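Local coordinates for protein amidohydrolase (PDB 4DZH) that probably deaminates 5'-methylthioadenosine and related adenosine compounds, as a zinc-binding enzyme of the amidohydrolase superfamily, at residues Ala70-Leu75 and Val382-Ser387; Ala110-Glu115 and Asn139-Asp144; Met128-Thr133 and Pro419-Arg424; Val162-Pro167 and Asp175-Arg180. All blocks are in the same frame, centred on the assembly; numbering follows the deposited sequence. Where two conformers were deposited one is given.

Contact 1: Ala70-Leu75 and Val382-Ser387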
loop_
_atom_site.group_PDB
_atom_site.type_symbol
_atom_site.label_atom_id
_atom_site.label_comp_id
_atom_site.label_asym_id
_atom_site.label_seq_id
_atom_site.Cartn_x
_atom_site.Cartn_y
_atom_site.Cartn_z
ATOM N N ALA A 70 -8.998 17.195 -4.494
ATOM C CA ALA A 70 -8.280 17.874 -3.408
ATOM C C ALA A 70 -7.008 18.455 -3.993
ATOM O O ALA A 70 -6.319 17.810 -4.778
ATOM C CB ALA A 70 -7.915 16.893 -2.320
ATOM N N LEU A 71 -6.686 19.695 -3.627
ATOM C CA LEU A 71 -5.411 20.307 -3.988
ATOM C C LEU A 71 -4.556 20.380 -2.722
ATOM O O LEU A 71 -5.011 20.877 -1.689
ATOM C CB LEU A 71 -5.651 21.714 -4.582
ATOM C CG LEU A 71 -4.426 22.492 -5.092
ATOM C CD1 LEU A 71 -3.695 21.863 -6.252
ATOM C CD2 LEU A 71 -4.883 23.905 -5.505
ATOM N N MET A 72 -3.353 19.821 -2.789
ATOM C CA MET A 72 -2.434 19.775 -1.645
ATOM C C MET A 72 -1.005 20.069 -2.152
ATOM O O MET A 72 -0.749 20.069 -3.371
ATOM C CB MET A 72 -2.490 18.384 -1.004
ATOM C CG MET A 72 -1.953 17.307 -1.891
ATOM S SD MET A 72 -2.174 15.691 -1.130
ATOM C CE MET A 72 -0.987 14.785 -2.119
ATOM N N PRO A 73 -0.055 20.335 -1.225
ATOM C CA PRO A 73 1.353 20.487 -1.639
ATOM C C PRO A 73 1.874 19.170 -2.189
ATOM O O PRO A 73 1.379 18.109 -1.778
ATOM C CB PRO A 73 2.078 20.789 -0.324
ATOM C CG PRO A 73 1.004 21.293 0.648
ATOM C CD PRO A 73 -0.211 20.449 0.242
ATOM N N GLY A 74 2.854 19.267 -3.095
ATOM C CA GLY A 74 3.503 18.051 -3.561
ATOM C C GLY A 74 4.071 17.263 -2.401
ATOM O O GLY A 74 4.521 17.790 -1.383
ATOM N N LEU A 75 4.023 15.956 -2.518
ATOM C CA LEU A 75 4.676 15.103 -1.549
ATOM C C LEU A 75 6.182 15.190 -1.681
ATOM O O LEU A 75 6.760 15.319 -2.774
ATOM C CB LEU A 75 4.218 13.672 -1.742
ATOM C CG LEU A 75 2.694 13.486 -1.625
ATOM C CD1 LEU A 75 2.295 12.034 -1.868
ATOM C CD2 LEU A 75 2.071 14.054 -0.300
ATOM N N VAL A 382 -0.426 19.549 -6.060
ATOM C CA VAL A 382 -0.985 18.309 -6.618
ATOM C C VAL A 382 -2.513 18.301 -6.472
ATOM O O VAL A 382 -3.049 18.602 -5.391
ATOM C CB VAL A 382 -0.363 17.098 -5.886
ATOM C CG1 VAL A 382 -1.060 15.790 -6.383
ATOM C CG2 VAL A 382 1.121 17.031 -6.192
ATOM N N CYS A 383 -3.187 17.895 -7.554
ATOM C CA CYS A 383 -4.638 17.638 -7.552
ATOM C C CYS A 383 -4.825 16.130 -7.454
ATOM O O CYS A 383 -4.276 15.402 -8.280
ATOM C CB CYS A 383 -5.288 18.132 -8.847
ATOM S SG CYS A 383 -5.612 19.918 -8.804
ATOM N N VAL A 384 -5.602 15.709 -6.470
ATOM C CA VAL A 384 -5.949 14.280 -6.303
ATOM C C VAL A 384 -7.443 14.182 -6.593
ATOM O O VAL A 384 -8.230 14.764 -5.849
ATOM C CB VAL A 384 -5.642 13.798 -4.856
ATOM C CG1 VAL A 384 -5.876 12.290 -4.764
ATOM C CG2 VAL A 384 -4.204 14.068 -4.534
ATOM N N ASP A 385 -7.819 13.426 -7.630
ATOM C CA ASP A 385 -9.250 13.165 -7.903
ATOM C C ASP A 385 -9.833 12.391 -6.742
ATOM O O ASP A 385 -9.308 11.327 -6.428
ATOM C CB ASP A 385 -9.388 12.346 -9.176
ATOM C CG ASP A 385 -10.829 11.982 -9.473
ATOM O OD1 ASP A 385 -11.716 12.826 -9.194
ATOM O OD2 ASP A 385 -11.061 10.843 -9.944
ATOM N N LEU A 386 -10.863 12.903 -6.071
ATOM C CA LEU A 386 -11.527 12.201 -4.965
ATOM C C LEU A 386 -12.931 11.661 -5.374
ATOM O O LEU A 386 -13.634 11.020 -4.561
ATOM C CB LEU A 386 -11.562 13.011 -3.684
ATOM C CG LEU A 386 -10.198 13.268 -3.045
ATOM C CD1 LEU A 386 -10.427 14.118 -1.804
ATOM C CD2 LEU A 386 -9.455 11.957 -2.674
ATOM N N SER A 387 -13.313 11.918 -6.619
ATOM C CA SER A 387 -14.630 11.511 -7.093
ATOM C C SER A 387 -14.622 10.040 -7.508
ATOM O O SER A 387 -15.693 9.459 -7.747
ATOM C CB SER A 387 -15.053 12.407 -8.256
ATOM O OG SER A 387 -14.335 12.082 -9.442
#

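Contact 2: Ala110-Glu115 and Asn139-Asp144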
loop_
_atom_site.group_PDB
_atom_site.type_symbol
_atom_site.label_atom_id
_atom_site.label_comp_id
_atom_site.label_asym_id
_atom_site.label_seq_id
_atom_site.Cartn_x
_atom_site.Cartn_y
_atom_site.Cartn_z
ATOM N N ALA A 110 28.756 -3.282 -11.903
ATOM C CA ALA A 110 28.790 -3.572 -13.321
ATOM C C ALA A 110 28.150 -2.469 -14.150
ATOM O O ALA A 110 28.525 -2.264 -15.292
ATOM C CB ALA A 110 28.117 -4.909 -13.599
ATOM N N VAL A 111 27.185 -1.753 -13.577
ATOM C CA VAL A 111 26.367 -0.821 -14.367
ATOM C C VAL A 111 26.479 0.649 -13.987
ATOM O O VAL A 111 26.090 1.507 -14.785
ATOM C CB VAL A 111 24.844 -1.183 -14.333
ATOM C CG1 VAL A 111 24.599 -2.610 -14.811
ATOM C CG2 VAL A 111 24.233 -0.936 -12.926
ATOM N N ILE A 112 26.967 0.968 -12.792
ATOM C CA ILE A 112 26.994 2.374 -12.376
ATOM C C ILE A 112 27.881 3.236 -13.302
ATOM O O ILE A 112 29.007 2.874 -13.647
ATOM C CB ILE A 112 27.365 2.576 -10.873
ATOM C CG1 ILE A 112 26.170 2.261 -9.965
ATOM C CG2 ILE A 112 27.704 4.013 -10.584
ATOM C CD1 ILE A 112 26.432 2.567 -8.470
ATOM N N GLY A 113 27.325 4.370 -13.712
ATOM C CA GLY A 113 28.037 5.337 -14.545
ATOM C C GLY A 113 27.038 6.422 -14.906
ATOM O O GLY A 113 25.864 6.377 -14.491
ATOM N N PRO A 114 27.466 7.403 -15.709
ATOM C CA PRO A 114 26.525 8.506 -15.945
ATOM C C PRO A 114 25.250 8.140 -16.691
ATOM O O PRO A 114 24.199 8.721 -16.418
ATOM C CB PRO A 114 27.342 9.501 -16.796
ATOM C CG PRO A 114 28.728 9.134 -16.591
ATOM C CD PRO A 114 28.811 7.681 -16.233
ATOM N N GLU A 115 25.319 7.192 -17.627
ATOM C CA GLU A 115 24.130 6.822 -18.391
ATOM C C GLU A 115 23.114 6.133 -17.493
ATOM O O GLU A 115 21.920 6.438 -17.537
ATOM C CB GLU A 115 24.484 5.901 -19.566
ATOM C CG GLU A 115 25.340 6.568 -20.622
ATOM C CD GLU A 115 24.583 7.614 -21.413
ATOM O OE1 GLU A 115 23.429 7.349 -21.829
ATOM O OE2 GLU A 115 25.157 8.709 -21.626
ATOM N N ASN A 139 20.173 10.378 -2.861
ATOM C CA ASN A 139 21.412 9.901 -2.256
ATOM C C ASN A 139 22.023 8.860 -3.200
ATOM O O ASN A 139 21.692 7.678 -3.119
ATOM C CB ASN A 139 21.017 9.294 -0.892
ATOM C CG ASN A 139 22.191 8.860 -0.054
ATOM O OD1 ASN A 139 23.258 8.588 -0.550
ATOM N ND2 ASN A 139 21.960 8.740 1.267
ATOM N N TYR A 140 22.858 9.298 -4.150
ATOM C CA TYR A 140 23.440 8.350 -5.105
ATOM C C TYR A 140 24.749 8.869 -5.725
ATOM O O TYR A 140 25.074 10.083 -5.650
ATOM C CB TYR A 140 22.478 7.948 -6.225
ATOM C CG TYR A 140 22.676 6.491 -6.691
ATOM C CD1 TYR A 140 22.320 5.412 -5.860
ATOM C CD2 TYR A 140 23.250 6.202 -7.941
ATOM C CE1 TYR A 140 22.499 4.125 -6.272
ATOM C CE2 TYR A 140 23.447 4.905 -8.348
ATOM C CZ TYR A 140 23.064 3.869 -7.519
ATOM O OH TYR A 140 23.239 2.556 -7.925
ATOM N N PHE A 141 25.502 7.917 -6.304
ATOM C CA PHE A 141 26.711 8.216 -7.057
ATOM C C PHE A 141 26.328 9.050 -8.257
ATOM O O PHE A 141 25.197 9.022 -8.706
ATOM C CB PHE A 141 27.377 6.903 -7.487
ATOM C CG PHE A 141 27.734 6.000 -6.322
ATOM C CD1 PHE A 141 28.874 6.240 -5.570
ATOM C CD2 PHE A 141 26.932 4.921 -6.005
ATOM C CE1 PHE A 141 29.216 5.432 -4.497
ATOM C CE2 PHE A 141 27.258 4.094 -4.936
ATOM C CZ PHE A 141 28.408 4.362 -4.187
ATOM N N PHE A 142 27.306 9.784 -8.793
ATOM C CA PHE A 142 27.033 10.629 -9.966
ATOM C C PHE A 142 25.950 11.667 -9.688
ATOM O O PHE A 142 25.092 11.924 -10.534
ATOM C CB PHE A 142 26.784 9.808 -11.247
ATOM C CG PHE A 142 27.982 8.999 -11.668
ATOM C CD1 PHE A 142 28.221 7.735 -11.112
ATOM C CD2 PHE A 142 28.905 9.526 -12.555
ATOM C CE1 PHE A 142 29.340 7.015 -11.465
ATOM C CE2 PHE A 142 30.027 8.809 -12.913
ATOM C CZ PHE A 142 30.246 7.551 -12.373
ATOM N N ALA A 143 26.074 12.285 -8.511
ATOM C CA ALA A 143 25.177 13.366 -8.106
ATOM C C ALA A 143 25.199 14.510 -9.102
ATOM O O ALA A 143 24.180 15.187 -9.249
ATOM C CB ALA A 143 25.550 13.875 -6.702
ATOM N N ASP A 144 26.333 14.706 -9.801
ATOM C CA ASP A 144 26.416 15.777 -10.801
ATOM C C ASP A 144 25.395 15.556 -11.914
ATOM O O ASP A 144 24.658 16.467 -12.323
ATOM C CB ASP A 144 27.841 15.933 -11.358
ATOM C CG ASP A 144 28.401 14.655 -12.000
ATOM O OD1 ASP A 144 27.919 13.532 -11.724
ATOM O OD2 ASP A 144 29.365 14.779 -12.804
#

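Contact 3: Met128-Thr133 and Pro419-Arg424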
loop_
_atom_site.group_PDB
_atom_site.type_symbol
_atom_site.label_atom_id
_atom_site.label_comp_id
_atom_site.label_asym_id
_atom_site.label_seq_id
_atom_site.Cartn_x
_atom_site.Cartn_y
_atom_site.Cartn_z
ATOM N N MET A 128 7.533 9.455 -10.026
ATOM C CA MET A 128 7.254 10.354 -8.907
ATOM C C MET A 128 6.164 11.324 -9.286
ATOM O O MET A 128 5.204 11.460 -8.561
ATOM C CB MET A 128 8.502 11.078 -8.435
ATOM C CG MET A 128 9.456 10.117 -7.744
ATOM S SD MET A 128 10.866 10.983 -7.000
ATOM C CE MET A 128 11.673 11.647 -8.490
ATOM N N LEU A 129 6.271 11.914 -10.472
ATOM C CA LEU A 129 5.250 12.892 -10.910
ATOM C C LEU A 129 3.866 12.247 -11.026
ATOM O O LEU A 129 2.869 12.797 -10.579
ATOM C CB LEU A 129 5.607 13.554 -12.246
ATOM C CG LEU A 129 6.836 14.452 -12.172
ATOM C CD1 LEU A 129 7.342 14.845 -13.560
ATOM C CD2 LEU A 129 6.505 15.698 -11.318
ATOM N N ARG A 130 3.835 11.027 -11.563
ATOM C CA ARG A 130 2.562 10.328 -11.788
ATOM C C ARG A 130 1.869 9.997 -10.448
ATOM O O ARG A 130 0.645 9.799 -10.376
ATOM C CB ARG A 130 2.785 9.091 -12.655
ATOM C CG ARG A 130 2.909 9.438 -14.178
ATOM C CD ARG A 130 3.623 8.373 -14.958
ATOM N NE ARG A 130 2.970 7.062 -14.886
ATOM C CZ ARG A 130 2.106 6.585 -15.780
ATOM N NH1 ARG A 130 1.719 7.311 -16.833
ATOM N NH2 ARG A 130 1.629 5.351 -15.618
ATOM N N GLY A 131 2.679 10.001 -9.370
ATOM C CA GLY A 131 2.192 9.714 -8.046
ATOM C C GLY A 131 2.173 10.885 -7.107
ATOM O O GLY A 131 2.082 10.701 -5.891
ATOM N N GLY A 132 2.318 12.088 -7.662
ATOM C CA GLY A 132 2.185 13.297 -6.850
ATOM C C GLY A 132 3.366 13.633 -5.946
ATOM O O GLY A 132 3.198 14.467 -5.026
ATOM N N THR A 133 4.537 13.072 -6.224
ATOM C CA THR A 133 5.761 13.485 -5.506
ATOM C C THR A 133 6.455 14.546 -6.340
ATOM O O THR A 133 6.663 14.368 -7.579
ATOM C CB THR A 133 6.699 12.294 -5.308
ATOM O OG1 THR A 133 6.106 11.381 -4.382
ATOM C CG2 THR A 133 8.093 12.742 -4.722
ATOM N N PRO A 419 3.410 23.298 -15.200
ATOM C CA PRO A 419 2.698 22.007 -15.306
ATOM C C PRO A 419 3.637 20.874 -15.651
ATOM O O PRO A 419 4.372 20.980 -16.646
ATOM C CB PRO A 419 1.735 22.209 -16.489
ATOM C CG PRO A 419 1.706 23.687 -16.744
ATOM C CD PRO A 419 2.993 24.284 -16.220
ATOM N N LYS A 420 3.603 19.798 -14.848
ATOM C CA LYS A 420 4.439 18.626 -15.076
ATOM C C LYS A 420 3.605 17.447 -15.473
ATOM O O LYS A 420 4.078 16.575 -16.220
ATOM C CB LYS A 420 5.159 18.223 -13.782
ATOM C CG LYS A 420 5.805 19.409 -13.072
ATOM C CD LYS A 420 6.676 20.138 -14.002
ATOM C CE LYS A 420 7.708 19.265 -14.658
ATOM N NZ LYS A 420 8.566 20.097 -15.557
ATOM N N LEU A 421 2.403 17.385 -14.920
ATOM C CA LEU A 421 1.457 16.290 -15.206
ATOM C C LEU A 421 0.168 17.015 -15.433
ATOM O O LEU A 421 -0.271 17.806 -14.578
ATOM C CB LEU A 421 1.329 15.307 -14.006
ATOM C CG LEU A 421 0.478 14.045 -14.325
ATOM C CD1 LEU A 421 1.345 13.055 -15.094
ATOM C CD2 LEU A 421 -0.103 13.474 -13.049
ATOM N N VAL A 422 -0.453 16.757 -16.592
ATOM C CA VAL A 422 -1.702 17.412 -16.965
ATOM C C VAL A 422 -2.690 16.330 -17.383
ATOM O O VAL A 422 -2.472 15.696 -18.427
ATOM C CB VAL A 422 -1.459 18.355 -18.141
ATOM C CG1 VAL A 422 -2.799 18.845 -18.742
ATOM C CG2 VAL A 422 -0.540 19.554 -17.715
ATOM N N GLN A 423 -3.754 16.148 -16.606
ATOM C CA GLN A 423 -4.733 15.075 -16.801
ATOM C C GLN A 423 -4.026 13.742 -17.025
ATOM O O GLN A 423 -4.262 13.049 -18.050
ATOM C CB GLN A 423 -5.707 15.409 -17.964
ATOM C CG GLN A 423 -6.652 16.606 -17.653
ATOM C CD GLN A 423 -7.240 17.285 -18.915
ATOM O OE1 GLN A 423 -6.701 17.147 -20.031
ATOM N NE2 GLN A 423 -8.344 18.028 -18.733
ATOM N N ARG A 424 -3.154 13.392 -16.074
ATOM C CA ARG A 424 -2.358 12.160 -16.071
ATOM C C ARG A 424 -1.324 12.076 -17.175
ATOM O O ARG A 424 -0.636 11.051 -17.282
ATOM C CB ARG A 424 -3.258 10.922 -16.143
ATOM C CG ARG A 424 -4.262 10.810 -15.022
ATOM C CD ARG A 424 -3.646 10.247 -13.731
ATOM N NE ARG A 424 -2.936 8.971 -13.856
ATOM C CZ ARG A 424 -1.896 8.663 -13.082
ATOM N NH1 ARG A 424 -1.495 9.536 -12.153
ATOM N NH2 ARG A 424 -1.266 7.496 -13.225
HETATM O O HOH W 1 1.797 9.894 -17.526
#

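Contact 4: Val162-Pro167 and Asp175-Arg180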
loop_
_atom_site.group_PDB
_atom_site.type_symbol
_atom_site.label_atom_id
_atom_site.label_comp_id
_atom_site.label_asym_id
_atom_site.label_seq_id
_atom_site.Cartn_x
_atom_site.Cartn_y
_atom_site.Cartn_z
ATOM N N VAL A 162 27.779 11.709 -2.247
ATOM C CA VAL A 162 28.184 10.539 -1.463
ATOM C C VAL A 162 29.614 10.654 -0.916
ATOM O O VAL A 162 30.550 11.011 -1.666
ATOM C CB VAL A 162 28.091 9.227 -2.317
ATOM C CG1 VAL A 162 28.608 8.026 -1.533
ATOM C CG2 VAL A 162 26.672 8.961 -2.800
ATOM N N ILE A 163 29.778 10.339 0.371
ATOM C CA ILE A 163 31.101 10.199 0.949
ATOM C C ILE A 163 31.197 8.769 1.518
ATOM O O ILE A 163 30.335 8.355 2.304
ATOM C CB ILE A 163 31.318 11.190 2.112
ATOM C CG1 ILE A 163 31.129 12.634 1.650
ATOM C CG2 ILE A 163 32.679 10.944 2.795
ATOM C CD1 ILE A 163 32.185 13.096 0.582
ATOM N N ILE A 164 32.232 8.012 1.148
ATOM C CA ILE A 164 32.364 6.633 1.628
ATOM C C ILE A 164 33.856 6.282 1.583
ATOM O O ILE A 164 34.623 6.878 0.810
ATOM C CB ILE A 164 31.444 5.676 0.782
ATOM C CG1 ILE A 164 31.320 4.296 1.426
ATOM C CG2 ILE A 164 31.879 5.574 -0.675
ATOM C CD1 ILE A 164 30.285 3.430 0.751
ATOM N N ASP A 165 34.272 5.339 2.422
ATOM C CA ASP A 165 35.708 5.039 2.530
ATOM C C ASP A 165 36.216 4.197 1.366
ATOM O O ASP A 165 37.413 3.952 1.288
ATOM C CB ASP A 165 36.008 4.189 3.769
ATOM C CG ASP A 165 35.827 4.920 5.084
ATOM O OD1 ASP A 165 35.658 6.157 5.124
ATOM O OD2 ASP A 165 35.900 4.212 6.117
ATOM N N PHE A 166 35.328 3.692 0.517
ATOM C CA PHE A 166 35.707 2.703 -0.501
ATOM C C PHE A 166 35.637 3.255 -1.923
ATOM O O PHE A 166 34.798 4.105 -2.237
ATOM C CB PHE A 166 34.805 1.467 -0.404
ATOM C CG PHE A 166 34.620 0.965 0.991
ATOM C CD1 PHE A 166 35.714 0.519 1.730
ATOM C CD2 PHE A 166 33.365 0.926 1.566
ATOM C CE1 PHE A 166 35.552 0.046 3.025
ATOM C CE2 PHE A 166 33.189 0.456 2.855
ATOM C CZ PHE A 166 34.291 0.021 3.587
ATOM N N PRO A 167 36.540 2.799 -2.798
ATOM C CA PRO A 167 36.552 3.329 -4.164
ATOM C C PRO A 167 35.416 2.783 -5.001
ATOM O O PRO A 167 34.973 1.630 -4.824
ATOM C CB PRO A 167 37.915 2.860 -4.718
ATOM C CG PRO A 167 38.210 1.637 -3.914
ATOM C CD PRO A 167 37.695 1.915 -2.535
ATOM N N ASP A 175 40.006 12.269 -1.160
ATOM C CA ASP A 175 40.121 13.570 -1.806
ATOM C C ASP A 175 39.180 13.707 -2.984
ATOM O O ASP A 175 38.595 14.775 -3.170
ATOM C CB ASP A 175 41.568 13.858 -2.212
ATOM C CG ASP A 175 42.435 14.171 -1.021
ATOM O OD1 ASP A 175 41.873 14.277 0.087
ATOM O OD2 ASP A 175 43.672 14.341 -1.179
ATOM N N GLU A 176 39.027 12.635 -3.774
ATOM C CA GLU A 176 38.151 12.714 -4.934
ATOM C C GLU A 176 36.684 12.826 -4.493
ATOM O O GLU A 176 35.960 13.619 -5.070
ATOM C CB GLU A 176 38.361 11.566 -5.918
ATOM C CG GLU A 176 37.670 11.748 -7.268
ATOM C CD GLU A 176 38.008 10.644 -8.245
ATOM O OE1 GLU A 176 38.924 9.838 -7.926
ATOM O OE2 GLU A 176 37.356 10.578 -9.322
ATOM N N TYR A 177 36.267 12.091 -3.466
ATOM C CA TYR A 177 34.868 12.185 -3.046
ATOM C C TYR A 177 34.572 13.611 -2.593
ATOM O O TYR A 177 33.530 14.192 -2.938
ATOM C CB TYR A 177 34.544 11.204 -1.896
ATOM C CG TYR A 177 34.260 9.769 -2.367
ATOM C CD1 TYR A 177 33.041 9.423 -2.958
ATOM C CD2 TYR A 177 35.217 8.746 -2.176
ATOM C CE1 TYR A 177 32.798 8.113 -3.397
ATOM C CE2 TYR A 177 34.964 7.433 -2.595
ATOM C CZ TYR A 177 33.760 7.120 -3.193
ATOM O OH TYR A 177 33.486 5.823 -3.617
ATOM N N PHE A 178 35.477 14.185 -1.819
ATOM C CA PHE A 178 35.246 15.542 -1.355
ATOM C C PHE A 178 35.400 16.590 -2.481
ATOM O O PHE A 178 34.700 17.598 -2.450
ATOM C CB PHE A 178 36.103 15.859 -0.119
ATOM C CG PHE A 178 35.600 15.178 1.148
ATOM C CD1 PHE A 178 34.547 15.724 1.878
ATOM C CD2 PHE A 178 36.176 13.984 1.594
ATOM C CE1 PHE A 178 34.079 15.101 3.036
ATOM C CE2 PHE A 178 35.731 13.355 2.777
ATOM C CZ PHE A 178 34.694 13.913 3.502
ATOM N N ALA A 179 36.259 16.335 -3.475
ATOM C CA ALA A 179 36.428 17.278 -4.600
ATOM C C ALA A 179 35.115 17.304 -5.389
ATOM O O ALA A 179 34.585 18.385 -5.673
ATOM C CB ALA A 179 37.576 16.852 -5.496
ATOM N N ARG A 180 34.589 16.122 -5.727
ATOM C CA ARG A 180 33.238 16.062 -6.325
ATOM C C ARG A 180 32.159 16.775 -5.501
ATOM O O ARG A 180 31.304 17.469 -6.089
ATOM C CB ARG A 180 32.750 14.634 -6.602
ATOM C CG ARG A 180 33.713 13.717 -7.310
ATOM C CD ARG A 180 33.758 13.934 -8.774
ATOM N NE ARG A 180 33.767 12.644 -9.444
ATOM C CZ ARG A 180 33.411 12.460 -10.714
ATOM N NH1 ARG A 180 33.035 13.505 -11.454
ATOM N NH2 ARG A 180 33.439 11.231 -11.246
HETATM O O HOH W 2 31.005 12.900 -3.658
#

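Contact 1: Ala70-Leu75 and Val382-Ser387
Ala70 pairs with Val384 and Met72 with Val382 as the two hydrogen-bonded pairs of an antiparallel beta ladder, with Leu71 and Cys383 as the non-hydrogen-bonded pair between them. The ladder joins strand 69-80, which runs on to the zinc ligand His79, to strand 381-385. The axes of the two short segments approach to 4.7 Å, with 144° between their directions. Four backbone bonds close the ladder; in one of the two shortest, Val384 N lies 2.8 Å from Ala70 O.

The relief differs on the two faces. On one, Met72 takes the crowded position for CG, between the backbone N and the carbonyl carbon (chi1 67°), and then extends obliquely across Val384, its CE 4.1 Å from Val384 CG2. Phe327 of helix 326-341 packs on Met72 and Val384. At the ends of the same face, small residues receive large ones. The single methyl of Ala70 meets the branched end of Leu386, CB to CD1 3.8 Å, while Val382 sets CG2 3.7 Å from CA of Gly74, where no side chain stands in the way.

The opposite face carries one pair, Leu71 CD1 against Cys383 SG at 3.7 Å, and the sulfur's residue also packs on Thr411 and Trp414 of the next strand, 410-415. Between the bonded pairs the two chains come close enough for CA-H...O contacts as well: Leu71 CA approaches Val382 O to 3.2 Å, with 148° at the hydrogen.

Contact 2: Ala110-Glu115 and Asn139-Asp144
Just beyond the end of barrel strand 133-139, near the zinc site, Tyr140, Phe141 and Phe142 receive Ile112, Gly113 and Pro114 from the turn that links helix 96-111 to helix 114-130. Gly113 is the N-cap of helix 114-130 and Phe142 the N-cap of helix 143-152, so two helix starts meet here. The Tyr140 side chain is about 8 Å from a bound zinc ion.

In Ile112, CG1 lies anti to the carbonyl carbon (chi1 -77°), and the extended chain beyond brings CD1 up to both the Tyr140 hydroxyl and the Phe141 ring, obliquely to each: it stands 3.2 Å from Tyr140 OH and 3.4 Å from Phe141 CD2. The isoleucine and tyrosine side chains approach from opposite directions, whereas Phe141 is crossed at about a right angle and places its own CD2 over the centre of the Tyr140 ring. The second branch of Ile112 turns to Phe142, CG2 to CE1 3.5 Å.

Phe142 is met over one face by the backbone of the turn. Gly113 CA makes a CH-pi contact, 4.0 Å from the ring centroid and 24° off the normal. Pro114 N also lies over this face, offset toward the rim, and Pro114 CD packs 3.7 Å from Phe142 CE2. Trp170 also meets this ring, with the planes at about 60°.

No hydrogen bond crosses between the segments. The hydroxyl of Tyr140 is bonded to Glu108 instead, and Asn139 O to ND1 of the zinc ligand His81. The cohesion is therefore dispersion and CH-pi contact: an apolar join, in which the Tyr140 hydroxyl and the Asn139 carbonyl find their partners outside the two segments.

Contact 3: Met128-Thr133 and Pro419-Arg424
Leu129 and Leu421 mark the tight part of this contact, Arg130 and Arg424 the wetter part. Helix 114-130 closes in a Schellman motif, with Gly132 at positive phi as its C-prime residue, and packs against a classic beta bulge in which Lys420 and Leu421 both face Val413.

In the apolar part Leu129 CD2 lies 3.8 Å from Lys420 CB, the two side chains crossing at a slant; the lysine chain then bends away and takes its amino group to His153 O. Leu421, with CG anti to the backbone N (chi1 -173°), forks round the helix end. Its CD2 approaches Leu129 O at 3.9 Å, while CD1 meets Arg130 CG at 4.0 Å.

The other part is polar and looser. Arg424 has two deposited conformers, so its side-chain contacts, which hold for one of them, are doubtful. In that one NH1 donates to a lone pair of Arg130 O at 2.8 Å, with the oxygen 5° out of the guanidinium plane, and Arg424 NH2 lies over one face of the Arg130 guanidinium, 4.3 Å from its NH2. A water spans the gap, accepting from Arg130 NH1 at 2.7 Å and donating to Arg424 O.

Two like charges would thus lie close. Glu390 of the second subunit forms a salt bridge with Arg130 NE, and the carbonyls of Arg130 and Val410 both accept hydrogen bonds from Arg424 NH1; in this conformer, carbonyls and carboxylate might ease the repulsion.

Contact 4: Val162-Pro167 and Asp175-Arg180
Tyr177, Ile163 and Phe178 hold most of this contact, in which the first turns of helix 174-188 lie against the end of strand 156-163 and the loop that follows it. Tyr177 contributes the greatest area. Its ring reaches across the loop to the backbone of Phe166, where OH donates to the carbonyl oxygen at 2.6 Å, nearly along the C=O axis. Thr168 OG1 is a second hydrogen-bond partner of that hydroxyl, which fixes the far end of the ring.

The ring is also packed by backbone and methyl groups. Ile164 N lies over one face and is a buried polar atom with no hydrogen-bond partner in the model, while Ile164 CG2 touches Tyr177 CZ at 3.5 Å. Nearer the helix, Tyr177 CD1 comes within 3.2 Å of Val162 O. That same carbonyl accepts from a water at 2.8 Å, and the water also donates to Tyr177 O, so strand and helix backbones are bridged.

Ile163 and Phe178 form the second, apolar half. The isoleucine chain is folded (chi1 -58°, chi2 -64°), which places CD1 squarely over the phenylalanine ring: a CH-pi contact 3.7 Å from the centroid and 12° off its normal. The other branch also touches the ring, Ile163 CG2 to Phe178 CZ 3.7 Å. Phe198, together with Val214 and Leu217 of helix 208-221, packs on Phe178 as well. Strand 156-163, helix 174-188 and strand 194-200, its parallel neighbour, make up a beta-alpha-beta crossover, the repeating connection of a TIM barrel.

In the fold
Contacts 1, 3 and 4 reach one curled sheet, and contacts 2 and 3 use opposite ends of helix 114-130, their centres 25 Å apart. Contacts 1 and 3 are neighbours, with centres 10 Å apart, and meet where Leu75 N probably bonds to Gly132 O at 3.0 Å. Across the chain's centre from contact 1, contacts 2 and 4 lie 13 Å apart by their centres, Val162 CG2 packing on Tyr140 O at 3.5 Å. This pair lies close to the zinc site: the Tyr140 side chain is about 4 Å and that of Val162 about 7 Å from the side chain of the zinc ligand His81. The Arg130 side chain of contact 3 is about 14 Å from a bound magnesium ion.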